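Long-range contacts in glutathione S-transferase, N-terminal domain protein (Pseudomonas putida, PDB 4NAX), which binds oxidized glutathione disulfide in a glutathione transferase fold and probably has transferase activity: residues M129-V133 with Y153-S157; I36-E40 with Y178-I183. All coordinates share one frame; numbering follows the deposited sequence.

Contact 1 (M129-V133 with Y153-S157); sequences MFGQV and YVNES
The carbonyl oxygen of Y153 is gripped twice from its own helix, and V133 of the facing helix rests against it. S157 N gives it the regular helical bond, and S157 OG adds a second one of 2.9 Å to Y153 O; the two donors arrive from opposite faces of the carbonyl plane. S157 OG can fold back in this way because it stands beside its own backbone N, anti to the carbonyl carbon (chi1 -66°). With its proton given to its own helix, S157 OG meets the other helix by packing: V133 CG2 lies 3.3 Å from S157 OG, and the F130 ring leans on S157 obliquely through CD1 and CE1. V133 CG2 also meets Y153 CB and V154 CG2.

The Y153 ring is approached in two different ways. Q132 CB sits over one face, 3.8 Å from the ring centroid of Y153 in a CH-pi contact, with the Q132 amide steeply inclined to the ring. M129 instead brings its sulfur to the edge, SD lying 3.9 Å from Y153 CD1, a Met-aromatic contact. The bend at chi2 (-63°) carries SD there, while M129 CG touches E156 CG at 3.8 Å. Beyond the ring, Y153 OH is hydrogen-bonded to Q132 OE1 of the second subunit, and Q132 OE1 reciprocally to Y153 OH there, so the same two side chains also tie the dimer together.

The helices 109-137 and 148-168 run roughly antiparallel here, their local axes 8.6 Å apart at 139°, within the all-helical C-terminal domain; helix 180-193 packs on F130 and V133 through W188 and L192.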
loop_
_atom_site.group_PDB
_atom_site.type_symbol
_atom_site.label_atom_id
_atom_site.label_comp_id
_atom_site.label_asym_id
_atom_site.label_seq_id
_atom_site.Cartn_x
_atom_site.Cartn_y
_atom_site.Cartn_z
ATOM N N MET A 129 4.239 -9.244 2.395
ATOM C CA MET A 129 5.277 -10.183 2.829
ATOM C C MET A 129 4.765 -11.207 3.813
ATOM O O MET A 129 5.074 -12.397 3.690
ATOM C CB MET A 129 6.500 -9.428 3.336
ATOM C CG MET A 129 7.107 -8.535 2.261
ATOM S SD MET A 129 7.730 -9.472 0.829
ATOM C CE MET A 129 6.538 -9.090 -0.384
ATOM N N PHE A 130 3.972 -10.782 4.799
ATOM C CA PHE A 130 3.409 -11.749 5.699
ATOM C C PHE A 130 2.513 -12.727 4.933
ATOM O O PHE A 130 2.471 -13.924 5.222
ATOM C CB PHE A 130 2.609 -11.103 6.853
ATOM C CG PHE A 130 3.416 -10.368 7.898
ATOM C CD1 PHE A 130 4.762 -10.099 7.789
ATOM C CD2 PHE A 130 2.737 -9.889 9.021
ATOM C CE1 PHE A 130 5.423 -9.385 8.778
ATOM C CE2 PHE A 130 3.387 -9.169 9.991
ATOM C CZ PHE A 130 4.736 -8.918 9.872
ATOM N N GLY A 131 1.792 -12.217 3.942
ATOM C CA GLY A 131 0.951 -13.079 3.138
ATOM C C GLY A 131 1.741 -14.164 2.421
ATOM O O GLY A 131 1.247 -15.278 2.254
ATOM N N GLN A 132 2.971 -13.864 1.996
ATOM C CA GLN A 132 3.797 -14.882 1.358
ATOM C C GLN A 132 4.280 -15.929 2.356
ATOM O O GLN A 132 4.427 -17.093 1.992
ATOM C CB GLN A 132 4.983 -14.289 0.597
ATOM C CG GLN A 132 4.648 -13.213 -0.433
ATOM C CD GLN A 132 3.371 -13.488 -1.172
ATOM O OE1 GLN A 132 3.248 -14.493 -1.875
ATOM N NE2 GLN A 132 2.409 -12.604 -1.022
ATOM N N VAL A 133 4.530 -15.534 3.607
ATOM C CA VAL A 133 4.818 -16.525 4.642
ATOM C C VAL A 133 3.620 -17.474 4.778
ATOM O O VAL A 133 3.793 -18.685 4.899
ATOM C CB VAL A 133 5.171 -15.891 5.989
ATOM C CG1 VAL A 133 5.314 -16.952 7.077
ATOM C CG2 VAL A 133 6.476 -15.105 5.841
ATOM N N TYR A 153 10.823 -15.057 2.372
ATOM C CA TYR A 153 9.683 -14.332 2.935
ATOM C C TYR A 153 9.663 -14.340 4.470
ATOM O O TYR A 153 9.292 -13.340 5.101
ATOM C CB TYR A 153 8.353 -14.783 2.281
ATOM C CG TYR A 153 8.430 -14.507 0.790
ATOM C CD1 TYR A 153 8.513 -13.213 0.322
ATOM C CD2 TYR A 153 8.525 -15.526 -0.125
ATOM C CE1 TYR A 153 8.671 -12.933 -1.013
ATOM C CE2 TYR A 153 8.696 -15.261 -1.469
ATOM C CZ TYR A 153 8.773 -13.969 -1.911
ATOM O OH TYR A 153 8.985 -13.744 -3.250
ATOM N N VAL A 154 10.141 -15.422 5.073
ATOM C CA VAL A 154 10.310 -15.463 6.520
ATOM C C VAL A 154 11.349 -14.425 6.969
ATOM O O VAL A 154 11.128 -13.661 7.909
ATOM C CB VAL A 154 10.707 -16.870 7.001
ATOM C CG1 VAL A 154 11.179 -16.868 8.450
ATOM C CG2 VAL A 154 9.520 -17.793 6.814
ATOM N N ASN A 155 12.510 -14.411 6.317
ATOM C CA ASN A 155 13.557 -13.476 6.672
ATOM C C ASN A 155 13.100 -12.041 6.474
ATOM O O ASN A 155 13.377 -11.173 7.303
ATOM C CB ASN A 155 14.827 -13.784 5.894
ATOM C CG ASN A 155 15.533 -15.026 6.424
ATOM O OD1 ASN A 155 15.433 -15.353 7.608
ATOM N ND2 ASN A 155 16.223 -15.745 5.542
ATOM N N GLU A 156 12.376 -11.777 5.390
ATOM C CA GLU A 156 11.866 -10.425 5.170
ATOM C C GLU A 156 10.827 -10.040 6.219
ATOM O O GLU A 156 10.809 -8.902 6.700
ATOM C CB GLU A 156 11.327 -10.277 3.756
ATOM C CG GLU A 156 10.674 -8.948 3.464
ATOM C CD GLU A 156 11.578 -7.737 3.619
ATOM O OE1 GLU A 156 12.819 -7.866 3.803
ATOM O OE2 GLU A 156 11.022 -6.622 3.596
ATOM N N SER A 157 9.973 -10.989 6.599
ATOM C CA SER A 157 8.983 -10.730 7.636
ATOM C C SER A 157 9.635 -10.458 8.982
ATOM O O SER A 157 9.193 -9.587 9.721
ATOM C CB SER A 157 7.980 -11.887 7.718
ATOM O OG SER A 157 7.225 -11.947 6.518
#

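Contact 2 (I36-E40 with Y178-I183); sequences IMLEE and YSIADI
I36 meets I183 across the interface between the thioredoxin-like N-terminal domain and the helical C-terminal domain of the glutathione transferase fold. Their CG2 methyls approach to 4.1 Å as the two branched chains slide past each other in opposite directions.

One residue on, M37 works with its far end. Its CG is anti to the backbone N (chi1 179°) and the chain bends at chi2, which brings SD and CE to the start of helix 180-193: M37 CE lies 3.6 Å from I180 CG2, and M37 SD 3.9 Å from I183 CD1. The M37 chain crosses I183 at about a right angle, and L94, L97 and A98 of helix 90-101 also pack on it.

E40 supplies the polar end of the row. Y178 OH donates to E40 OE2 over 2.7 Å, reaching the oxygen from above the carboxylate plane, 42° out of it, while OE2 itself lies at the edge of the Y178 ring. The same oxygen forms a salt bridge with R220 NE, and R220 in turn makes a cation-pi contact with Y178. A glutamine here would probably weaken this arrangement, leaving the R220 guanidinium without its countercharge and the Y178 hydroxyl more loosely held.

At the N-terminus of helix 180-193, S179 and D182 form a capping box that fixes where the helix begins: S179 OG accepts from A181 N at 3.0 Å, and D182 OD2 takes the 2.9 Å bond from S179 N on its anti lone pair.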
loop_
_atom_site.group_PDB
_atom_site.type_symbol
_atom_site.label_atom_id
_atom_site.label_comp_id
_atom_site.label_asym_id
_atom_site.label_seq_id
_atom_site.Cartn_x
_atom_site.Cartn_y
_atom_site.Cartn_z
ATOM N N ILE A 36 -12.938 -3.304 11.933
ATOM C CA ILE A 36 -12.404 -2.720 13.148
ATOM C C ILE A 36 -12.543 -1.197 13.104
ATOM O O ILE A 36 -12.987 -0.569 14.071
ATOM C CB ILE A 36 -10.942 -3.134 13.396
ATOM C CG1 ILE A 36 -10.873 -4.611 13.758
ATOM C CG2 ILE A 36 -10.341 -2.286 14.512
ATOM C CD1 ILE A 36 -9.477 -5.175 13.764
ATOM N N MET A 37 -12.149 -0.582 11.990
ATOM C CA MET A 37 -12.243 0.854 11.875
ATOM C C MET A 37 -13.680 1.351 12.092
ATOM O O MET A 37 -13.899 2.306 12.828
ATOM C CB MET A 37 -11.739 1.281 10.494
ATOM C CG MET A 37 -11.809 2.772 10.234
ATOM S SD MET A 37 -10.738 3.704 11.342
ATOM C CE MET A 37 -10.895 5.316 10.583
ATOM N N LEU A 38 -14.639 0.705 11.437
ATOM C CA LEU A 38 -16.031 1.099 11.555
ATOM C C LEU A 38 -16.527 0.955 12.992
ATOM O O LEU A 38 -17.247 1.833 13.508
ATOM C CB LEU A 38 -16.887 0.283 10.599
ATOM C CG LEU A 38 -16.668 0.654 9.123
ATOM C CD1 LEU A 38 -17.153 -0.459 8.213
ATOM C CD2 LEU A 38 -17.349 1.970 8.797
ATOM N N GLU A 39 -16.124 -0.136 13.645
ATOM C CA GLU A 39 -16.473 -0.323 15.059
ATOM C C GLU A 39 -15.859 0.756 15.944
ATOM O O GLU A 39 -16.489 1.223 16.895
ATOM C CB GLU A 39 -16.055 -1.721 15.546
ATOM C CG GLU A 39 -16.802 -2.869 14.886
ATOM C CD GLU A 39 -18.253 -2.972 15.304
ATOM O OE1 GLU A 39 -18.570 -2.681 16.474
ATOM O OE2 GLU A 39 -19.082 -3.373 14.461
ATOM N N GLU A 40 -14.607 1.121 15.685
ATOM C CA GLU A 40 -13.911 2.141 16.494
ATOM C C GLU A 40 -14.584 3.513 16.388
ATOM O O GLU A 40 -14.689 4.215 17.383
ATOM C CB GLU A 40 -12.452 2.304 16.057
ATOM C CG GLU A 40 -11.546 1.128 16.381
ATOM C CD GLU A 40 -11.086 1.035 17.840
ATOM O OE1 GLU A 40 -11.621 1.721 18.758
ATOM O OE2 GLU A 40 -10.189 0.200 18.106
ATOM N N TYR A 178 -3.262 6.496 18.798
ATOM C CA TYR A 178 -3.829 5.339 18.120
ATOM C C TYR A 178 -4.429 5.787 16.795
ATOM O O TYR A 178 -5.110 6.811 16.717
ATOM C CB TYR A 178 -4.899 4.711 19.008
ATOM C CG TYR A 178 -5.633 3.508 18.434
ATOM C CD1 TYR A 178 -4.958 2.350 18.101
ATOM C CD2 TYR A 178 -7.015 3.529 18.281
ATOM C CE1 TYR A 178 -5.633 1.230 17.636
ATOM C CE2 TYR A 178 -7.701 2.429 17.818
ATOM C CZ TYR A 178 -7.011 1.272 17.487
ATOM O OH TYR A 178 -7.682 0.145 17.045
ATOM N N SER A 179 -4.161 5.038 15.732
ATOM C CA SER A 179 -4.520 5.507 14.397
ATOM C C SER A 179 -4.794 4.365 13.446
ATOM O O SER A 179 -4.603 3.177 13.761
ATOM C CB SER A 179 -3.366 6.328 13.814
ATOM O OG SER A 179 -2.302 5.484 13.362
ATOM N N ILE A 180 -5.211 4.751 12.239
ATOM C CA ILE A 180 -5.368 3.799 11.152
ATOM C C ILE A 180 -4.099 3.002 10.841
ATOM O O ILE A 180 -4.203 1.904 10.274
ATOM C CB ILE A 180 -5.918 4.462 9.866
ATOM C CG1 ILE A 180 -5.019 5.583 9.337
ATOM C CG2 ILE A 180 -7.348 4.920 10.106
ATOM C CD1 ILE A 180 -5.519 6.183 8.029
ATOM N N ALA A 181 -2.909 3.525 11.157
ATOM C CA ALA A 181 -1.693 2.720 10.949
ATOM C C ALA A 181 -1.694 1.484 11.856
ATOM O O ALA A 181 -1.276 0.400 11.437
ATOM C CB ALA A 181 -0.430 3.545 11.174
ATOM N N ASP A 182 -2.110 1.640 13.110
ATOM C CA ASP A 182 -2.203 0.495 14.021
ATOM C C ASP A 182 -3.243 -0.504 13.543
ATOM O O ASP A 182 -3.024 -1.715 13.564
ATOM C CB ASP A 182 -2.519 0.942 15.434
ATOM C CG ASP A 182 -1.570 2.016 15.912
ATOM O OD1 ASP A 182 -0.366 1.731 16.050
ATOM O OD2 ASP A 182 -2.020 3.148 16.127
ATOM N N ILE A 183 -4.386 0.027 13.122
ATOM C CA ILE A 183 -5.476 -0.813 12.644
ATOM C C ILE A 183 -5.047 -1.608 11.401
ATOM O O ILE A 183 -5.446 -2.762 11.221
ATOM C CB ILE A 183 -6.740 0.033 12.403
ATOM C CG1 ILE A 183 -7.246 0.559 13.760
ATOM C CG2 ILE A 183 -7.823 -0.773 11.694
ATOM C CD1 ILE A 183 -8.318 1.618 13.643
#

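Overall arrangement
Helices 148-168 and 180-193 follow each other in the chain, and contact 1 is nested inside the loop that contact 2 closes. Contact 2 joins the N-terminal to the C-terminal domain within one subunit; contact 1 lies wholly in the C-terminal domain and reaches the second subunit. Their centres are about 23 Å apart and their nearest atoms about 10 Å, without touching; helix 180-193 bridges them, since its first turn carries I180 and I183 of contact 2 and it packs against contact 1 farther along. Glutathione disulfide lies nearer contact 1, where it touches G131, whereas the side chain of I183 in contact 2 is about 11 Å from bound disulfide.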